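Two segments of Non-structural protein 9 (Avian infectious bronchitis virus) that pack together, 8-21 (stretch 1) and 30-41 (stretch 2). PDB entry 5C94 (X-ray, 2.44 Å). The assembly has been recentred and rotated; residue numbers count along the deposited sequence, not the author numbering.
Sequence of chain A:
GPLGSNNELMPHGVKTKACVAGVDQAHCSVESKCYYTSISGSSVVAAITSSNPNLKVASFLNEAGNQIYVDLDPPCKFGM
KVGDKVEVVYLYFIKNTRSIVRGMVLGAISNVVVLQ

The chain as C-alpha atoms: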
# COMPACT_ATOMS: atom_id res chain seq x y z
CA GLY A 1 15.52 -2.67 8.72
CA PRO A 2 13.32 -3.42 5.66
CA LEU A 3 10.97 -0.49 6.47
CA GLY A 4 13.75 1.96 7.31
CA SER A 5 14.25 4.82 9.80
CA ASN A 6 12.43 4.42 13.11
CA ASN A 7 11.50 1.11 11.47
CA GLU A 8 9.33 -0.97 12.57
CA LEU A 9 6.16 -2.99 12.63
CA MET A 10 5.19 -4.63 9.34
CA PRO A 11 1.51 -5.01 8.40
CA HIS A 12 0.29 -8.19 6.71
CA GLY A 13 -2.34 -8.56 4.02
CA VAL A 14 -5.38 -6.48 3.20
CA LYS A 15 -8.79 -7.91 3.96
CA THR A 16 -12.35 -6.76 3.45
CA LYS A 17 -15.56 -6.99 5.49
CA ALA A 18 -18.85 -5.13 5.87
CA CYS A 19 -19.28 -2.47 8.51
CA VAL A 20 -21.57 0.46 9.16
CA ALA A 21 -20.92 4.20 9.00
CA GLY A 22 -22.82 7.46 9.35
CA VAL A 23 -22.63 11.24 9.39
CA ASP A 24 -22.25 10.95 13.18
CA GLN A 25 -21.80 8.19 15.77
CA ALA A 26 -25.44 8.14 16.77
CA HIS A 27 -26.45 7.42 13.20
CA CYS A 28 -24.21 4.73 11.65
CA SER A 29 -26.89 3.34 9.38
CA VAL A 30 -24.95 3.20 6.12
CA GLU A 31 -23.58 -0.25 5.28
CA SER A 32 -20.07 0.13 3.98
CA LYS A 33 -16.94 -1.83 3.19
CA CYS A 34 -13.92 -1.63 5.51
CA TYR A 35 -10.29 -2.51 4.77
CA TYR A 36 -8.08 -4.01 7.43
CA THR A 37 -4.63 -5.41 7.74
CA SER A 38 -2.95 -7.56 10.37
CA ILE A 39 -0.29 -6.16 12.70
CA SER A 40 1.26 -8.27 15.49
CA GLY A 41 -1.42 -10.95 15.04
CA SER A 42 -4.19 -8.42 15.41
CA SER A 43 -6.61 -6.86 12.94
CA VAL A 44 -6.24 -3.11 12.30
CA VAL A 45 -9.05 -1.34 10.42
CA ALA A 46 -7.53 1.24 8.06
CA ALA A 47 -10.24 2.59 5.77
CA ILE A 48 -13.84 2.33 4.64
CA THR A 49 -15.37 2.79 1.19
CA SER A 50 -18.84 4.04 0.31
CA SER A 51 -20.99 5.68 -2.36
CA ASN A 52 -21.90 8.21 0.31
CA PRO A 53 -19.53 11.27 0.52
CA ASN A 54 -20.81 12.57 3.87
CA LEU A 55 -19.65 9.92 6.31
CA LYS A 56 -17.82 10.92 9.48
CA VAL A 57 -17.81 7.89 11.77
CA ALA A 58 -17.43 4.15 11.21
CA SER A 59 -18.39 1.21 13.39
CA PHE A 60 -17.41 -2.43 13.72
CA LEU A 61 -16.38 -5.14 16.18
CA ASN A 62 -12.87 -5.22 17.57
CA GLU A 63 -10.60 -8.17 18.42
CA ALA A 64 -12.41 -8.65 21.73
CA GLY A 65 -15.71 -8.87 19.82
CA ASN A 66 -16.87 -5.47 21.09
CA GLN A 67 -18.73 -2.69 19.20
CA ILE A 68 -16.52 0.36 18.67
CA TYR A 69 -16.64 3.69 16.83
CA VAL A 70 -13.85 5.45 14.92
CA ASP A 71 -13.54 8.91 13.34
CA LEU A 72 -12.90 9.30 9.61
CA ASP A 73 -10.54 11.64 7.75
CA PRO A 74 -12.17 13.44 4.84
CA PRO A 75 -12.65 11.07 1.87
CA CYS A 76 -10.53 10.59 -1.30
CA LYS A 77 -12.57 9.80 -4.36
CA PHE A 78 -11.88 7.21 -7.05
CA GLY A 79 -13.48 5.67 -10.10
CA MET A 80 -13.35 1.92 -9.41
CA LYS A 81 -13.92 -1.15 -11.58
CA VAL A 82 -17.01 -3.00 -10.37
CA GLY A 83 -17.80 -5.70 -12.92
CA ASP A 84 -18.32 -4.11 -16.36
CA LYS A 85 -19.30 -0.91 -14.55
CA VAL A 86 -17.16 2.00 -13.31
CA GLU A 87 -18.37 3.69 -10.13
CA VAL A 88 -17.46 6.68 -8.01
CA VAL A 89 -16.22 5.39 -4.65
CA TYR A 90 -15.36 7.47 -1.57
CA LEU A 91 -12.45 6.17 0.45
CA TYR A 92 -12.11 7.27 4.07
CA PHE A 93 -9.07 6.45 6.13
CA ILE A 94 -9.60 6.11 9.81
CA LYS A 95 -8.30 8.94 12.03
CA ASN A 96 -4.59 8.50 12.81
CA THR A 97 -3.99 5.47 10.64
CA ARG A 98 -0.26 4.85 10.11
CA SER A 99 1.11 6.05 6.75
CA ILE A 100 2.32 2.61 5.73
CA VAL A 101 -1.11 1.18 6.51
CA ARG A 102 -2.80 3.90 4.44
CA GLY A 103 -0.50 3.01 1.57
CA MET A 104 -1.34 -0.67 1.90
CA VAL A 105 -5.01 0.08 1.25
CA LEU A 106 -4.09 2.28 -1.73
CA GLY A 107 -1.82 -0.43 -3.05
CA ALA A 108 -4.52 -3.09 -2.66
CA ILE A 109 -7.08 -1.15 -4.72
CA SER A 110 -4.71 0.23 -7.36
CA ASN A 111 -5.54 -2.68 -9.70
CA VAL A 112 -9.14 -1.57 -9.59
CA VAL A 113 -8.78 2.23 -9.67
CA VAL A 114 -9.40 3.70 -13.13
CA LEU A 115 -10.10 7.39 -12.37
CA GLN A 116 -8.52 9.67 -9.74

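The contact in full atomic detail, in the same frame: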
# COMPACT_ATOMS: atom_id res chain seq x y z
N GLU A 8 9.07 0.32 11.95
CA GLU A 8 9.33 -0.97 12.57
C GLU A 8 8.38 -2.09 12.20
O GLU A 8 8.79 -3.09 11.62
CB GLU A 8 9.30 -0.85 14.10
N LEU A 9 7.11 -1.89 12.52
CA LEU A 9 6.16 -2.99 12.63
C LEU A 9 5.48 -3.23 11.28
O LEU A 9 4.76 -2.37 10.79
CB LEU A 9 5.13 -2.74 13.73
CG LEU A 9 4.71 -3.97 14.51
CD1 LEU A 9 5.92 -4.84 14.85
CD2 LEU A 9 3.99 -3.53 15.77
N MET A 10 5.71 -4.40 10.69
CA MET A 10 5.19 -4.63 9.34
C MET A 10 3.80 -5.25 9.33
O MET A 10 3.54 -6.27 9.97
CB MET A 10 6.12 -5.51 8.50
CG MET A 10 5.62 -5.62 7.06
SD MET A 10 6.81 -6.11 5.80
CE MET A 10 6.35 -7.83 5.61
N PRO A 11 2.90 -4.60 8.60
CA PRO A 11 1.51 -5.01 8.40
C PRO A 11 1.38 -6.13 7.36
O PRO A 11 2.15 -6.17 6.39
CB PRO A 11 0.82 -3.72 7.95
CG PRO A 11 1.93 -2.86 7.41
CD PRO A 11 3.18 -3.24 8.09
N HIS A 12 0.42 -7.02 7.56
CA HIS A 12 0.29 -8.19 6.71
C HIS A 12 -1.09 -8.32 6.10
O HIS A 12 -2.10 -8.44 6.81
CB HIS A 12 0.62 -9.45 7.50
CG HIS A 12 1.99 -9.44 8.10
ND1 HIS A 12 3.13 -9.26 7.35
CD2 HIS A 12 2.40 -9.56 9.39
CE1 HIS A 12 4.19 -9.28 8.14
NE2 HIS A 12 3.77 -9.46 9.38
N GLY A 13 -1.13 -8.29 4.77
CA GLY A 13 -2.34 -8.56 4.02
C GLY A 13 -3.31 -7.40 4.07
O GLY A 13 -3.18 -6.50 4.89
N VAL A 14 -4.28 -7.42 3.16
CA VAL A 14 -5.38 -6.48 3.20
C VAL A 14 -6.64 -7.30 3.05
O VAL A 14 -6.79 -8.02 2.08
CB VAL A 14 -5.31 -5.41 2.09
CG1 VAL A 14 -6.58 -4.57 2.08
CG2 VAL A 14 -4.06 -4.53 2.24
N LYS A 15 -7.53 -7.20 4.02
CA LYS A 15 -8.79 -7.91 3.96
C LYS A 15 -9.97 -6.95 3.97
O LYS A 15 -9.83 -5.76 4.24
CB LYS A 15 -8.90 -8.89 5.13
CG LYS A 15 -8.01 -10.13 5.00
CD LYS A 15 -8.01 -10.91 6.30
CE LYS A 15 -7.55 -12.33 6.13
NZ LYS A 15 -7.59 -13.03 7.45
N THR A 16 -11.14 -7.51 3.69
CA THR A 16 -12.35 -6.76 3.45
C THR A 16 -13.50 -7.36 4.24
O THR A 16 -13.61 -8.57 4.32
CB THR A 16 -12.65 -6.73 1.92
OG1 THR A 16 -12.12 -5.52 1.38
CG2 THR A 16 -14.10 -6.82 1.62
N LYS A 17 -14.32 -6.52 4.88
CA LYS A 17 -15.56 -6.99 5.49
C LYS A 17 -16.57 -5.84 5.58
O LYS A 17 -16.20 -4.67 5.49
CB LYS A 17 -15.30 -7.62 6.88
CG LYS A 17 -15.08 -6.62 8.02
CD LYS A 17 -14.63 -7.30 9.32
CE LYS A 17 -13.96 -6.29 10.28
NZ LYS A 17 -13.33 -6.90 11.50
N ALA A 18 -17.85 -6.18 5.74
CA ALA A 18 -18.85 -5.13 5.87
C ALA A 18 -18.72 -4.47 7.22
O ALA A 18 -18.25 -5.07 8.18
CB ALA A 18 -20.26 -5.68 5.70
N CYS A 19 -19.15 -3.21 7.27
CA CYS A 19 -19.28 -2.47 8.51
C CYS A 19 -20.37 -1.46 8.29
O CYS A 19 -20.99 -1.45 7.23
CB CYS A 19 -17.99 -1.78 8.91
SG CYS A 19 -17.49 -0.47 7.76
N VAL A 20 -20.58 -0.60 9.28
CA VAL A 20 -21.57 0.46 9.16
C VAL A 20 -20.90 1.80 9.42
O VAL A 20 -19.89 1.87 10.11
CB VAL A 20 -22.76 0.25 10.14
CG1 VAL A 20 -23.53 -1.00 9.78
CG2 VAL A 20 -22.26 0.14 11.58
N ALA A 21 -21.47 2.86 8.87
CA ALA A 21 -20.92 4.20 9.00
C ALA A 21 -22.07 5.18 8.96
O ALA A 21 -23.20 4.80 8.66
CB ALA A 21 -19.92 4.48 7.89
N VAL A 30 -25.35 3.40 7.50
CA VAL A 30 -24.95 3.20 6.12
C VAL A 30 -23.96 2.05 5.99
O VAL A 30 -22.79 2.18 6.37
CB VAL A 30 -24.32 4.47 5.53
CG1 VAL A 30 -23.95 4.24 4.04
CG2 VAL A 30 -25.27 5.63 5.68
N GLU A 31 -24.43 0.93 5.44
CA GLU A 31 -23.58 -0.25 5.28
C GLU A 31 -22.46 0.11 4.34
O GLU A 31 -22.68 0.71 3.30
CB GLU A 31 -24.35 -1.45 4.72
CG GLU A 31 -23.56 -2.77 4.77
CD GLU A 31 -24.37 -3.96 4.27
OE1 GLU A 31 -25.46 -4.22 4.82
OE2 GLU A 31 -23.91 -4.63 3.32
N SER A 32 -21.24 -0.23 4.75
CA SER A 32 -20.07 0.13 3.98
C SER A 32 -19.08 -1.01 4.04
O SER A 32 -19.31 -2.01 4.71
CB SER A 32 -19.42 1.41 4.51
OG SER A 32 -20.40 2.39 4.83
N LYS A 33 -18.00 -0.85 3.30
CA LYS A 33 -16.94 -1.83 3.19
C LYS A 33 -15.69 -1.30 3.92
O LYS A 33 -15.23 -0.19 3.64
CB LYS A 33 -16.63 -2.08 1.71
CG LYS A 33 -15.80 -3.32 1.41
CD LYS A 33 -15.04 -3.09 0.11
CE LYS A 33 -15.10 -4.28 -0.81
NZ LYS A 33 -16.51 -4.51 -1.24
N CYS A 34 -15.15 -2.07 4.87
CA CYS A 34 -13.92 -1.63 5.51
C CYS A 34 -12.70 -2.48 5.11
O CYS A 34 -12.82 -3.65 4.77
CB CYS A 34 -14.08 -1.59 7.03
SG CYS A 34 -13.80 -3.11 7.93
N TYR A 35 -11.54 -1.85 5.12
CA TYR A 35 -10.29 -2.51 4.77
C TYR A 35 -9.47 -2.65 6.04
O TYR A 35 -9.34 -1.69 6.81
CB TYR A 35 -9.52 -1.71 3.71
CG TYR A 35 -10.18 -1.73 2.34
CD1 TYR A 35 -11.39 -1.06 2.12
CD2 TYR A 35 -9.61 -2.42 1.28
CE1 TYR A 35 -12.01 -1.09 0.87
CE2 TYR A 35 -10.21 -2.45 0.03
CZ TYR A 35 -11.41 -1.79 -0.17
OH TYR A 35 -12.01 -1.83 -1.41
N TYR A 36 -8.93 -3.84 6.27
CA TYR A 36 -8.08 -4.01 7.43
C TYR A 36 -6.88 -4.90 7.15
O TYR A 36 -6.88 -5.78 6.27
CB TYR A 36 -8.89 -4.56 8.61
CG TYR A 36 -9.55 -5.92 8.43
CD1 TYR A 36 -10.71 -6.06 7.69
CD2 TYR A 36 -9.03 -7.06 9.05
CE1 TYR A 36 -11.33 -7.29 7.54
CE2 TYR A 36 -9.64 -8.30 8.91
CZ TYR A 36 -10.79 -8.41 8.15
OH TYR A 36 -11.42 -9.64 7.99
N THR A 37 -5.82 -4.62 7.88
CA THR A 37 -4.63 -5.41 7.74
C THR A 37 -4.36 -6.11 9.07
O THR A 37 -5.14 -5.97 10.03
CB THR A 37 -3.44 -4.55 7.31
OG1 THR A 37 -2.30 -5.40 7.12
CG2 THR A 37 -3.14 -3.47 8.35
N SER A 38 -3.30 -6.89 9.13
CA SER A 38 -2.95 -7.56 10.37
C SER A 38 -1.60 -7.04 10.86
O SER A 38 -0.63 -7.02 10.10
CB SER A 38 -2.91 -9.08 10.18
OG SER A 38 -2.65 -9.75 11.41
N ILE A 39 -1.55 -6.61 12.11
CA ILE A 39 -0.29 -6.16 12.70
C ILE A 39 -0.10 -6.79 14.07
O ILE A 39 -0.94 -6.61 14.95
CB ILE A 39 -0.25 -4.64 12.82
CG1 ILE A 39 -0.53 -3.98 11.46
CG2 ILE A 39 1.09 -4.22 13.39
CD1 ILE A 39 -0.67 -2.45 11.52
N SER A 40 1.00 -7.52 14.25
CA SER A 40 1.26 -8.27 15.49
C SER A 40 0.11 -9.22 15.86
O SER A 40 -0.32 -9.25 17.02
CB SER A 40 1.52 -7.32 16.64
OG SER A 40 2.68 -6.56 16.38
N GLY A 41 -0.37 -9.95 14.86
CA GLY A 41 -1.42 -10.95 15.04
C GLY A 41 -2.79 -10.38 15.30
O GLY A 41 -3.71 -11.11 15.69
O HOH W 1 -13.01 -10.67 5.81

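The apolar centre of this two-stranded antiparallel contact lies on the face shared by Cys19, Cys34 and Tyr36. Cys19 SG lies 3.7 Å from Cys34 CB; both residues are buried, and their small, weakly polar side chains pack here without needing a hydrogen-bonding partner. Tyr36, with more of its surface covered by the other strand than any other residue here, takes chi1 p, which carries its ring across to the neighbouring strand. There it lies between two lysines: Lys15 CB sits 3.8 Å from the centroid of the Tyr36 ring, a CH-pi contact, while over the opposite face Lys17 NZ stands 4.5 Å from that centroid in a cation-pi interaction. Lys17 suits its place because its long chain carries the ammonium over the ring's electrons; Lys15 offers only the root of its chain to the opposite face, and its end leads away, exposed.

Beneath these side chains runs the backbone ladder. Lys17 and Cys34 form a reciprocal pair, Cys34 N to Lys17 O at 2.9 Å and Lys17 N to Cys34 O at 3.2 Å; the pairs Cys19 with Ser32 and Ala21 with Val30 continue it. Ala21's small methyl leaves room for Ser32, whose OG turns back to Val30 O, 2.9 Å away within its own strand.

Toward the other end, a beta bulge shifts the register between His12 and Lys15. Gly13, whose positive phi favours glycine, lies within it, and Thr37 OG1 donates to Gly13 O at 2.6 Å, so a side chain satisfies this carbonyl. Pairing resumes where His12 N meets Ser38 O at 2.7 Å. Beyond, Pro11 CB packs 3.8 Å from Ile39 CG1, and Leu9 CG lies 3.8 Å from Ile39 CG2.

At the polar edge, a water bridges the strands, donating to Thr16 O at 2.6 Å and hydrogen-bonded to Tyr36 OH at 2.9 Å.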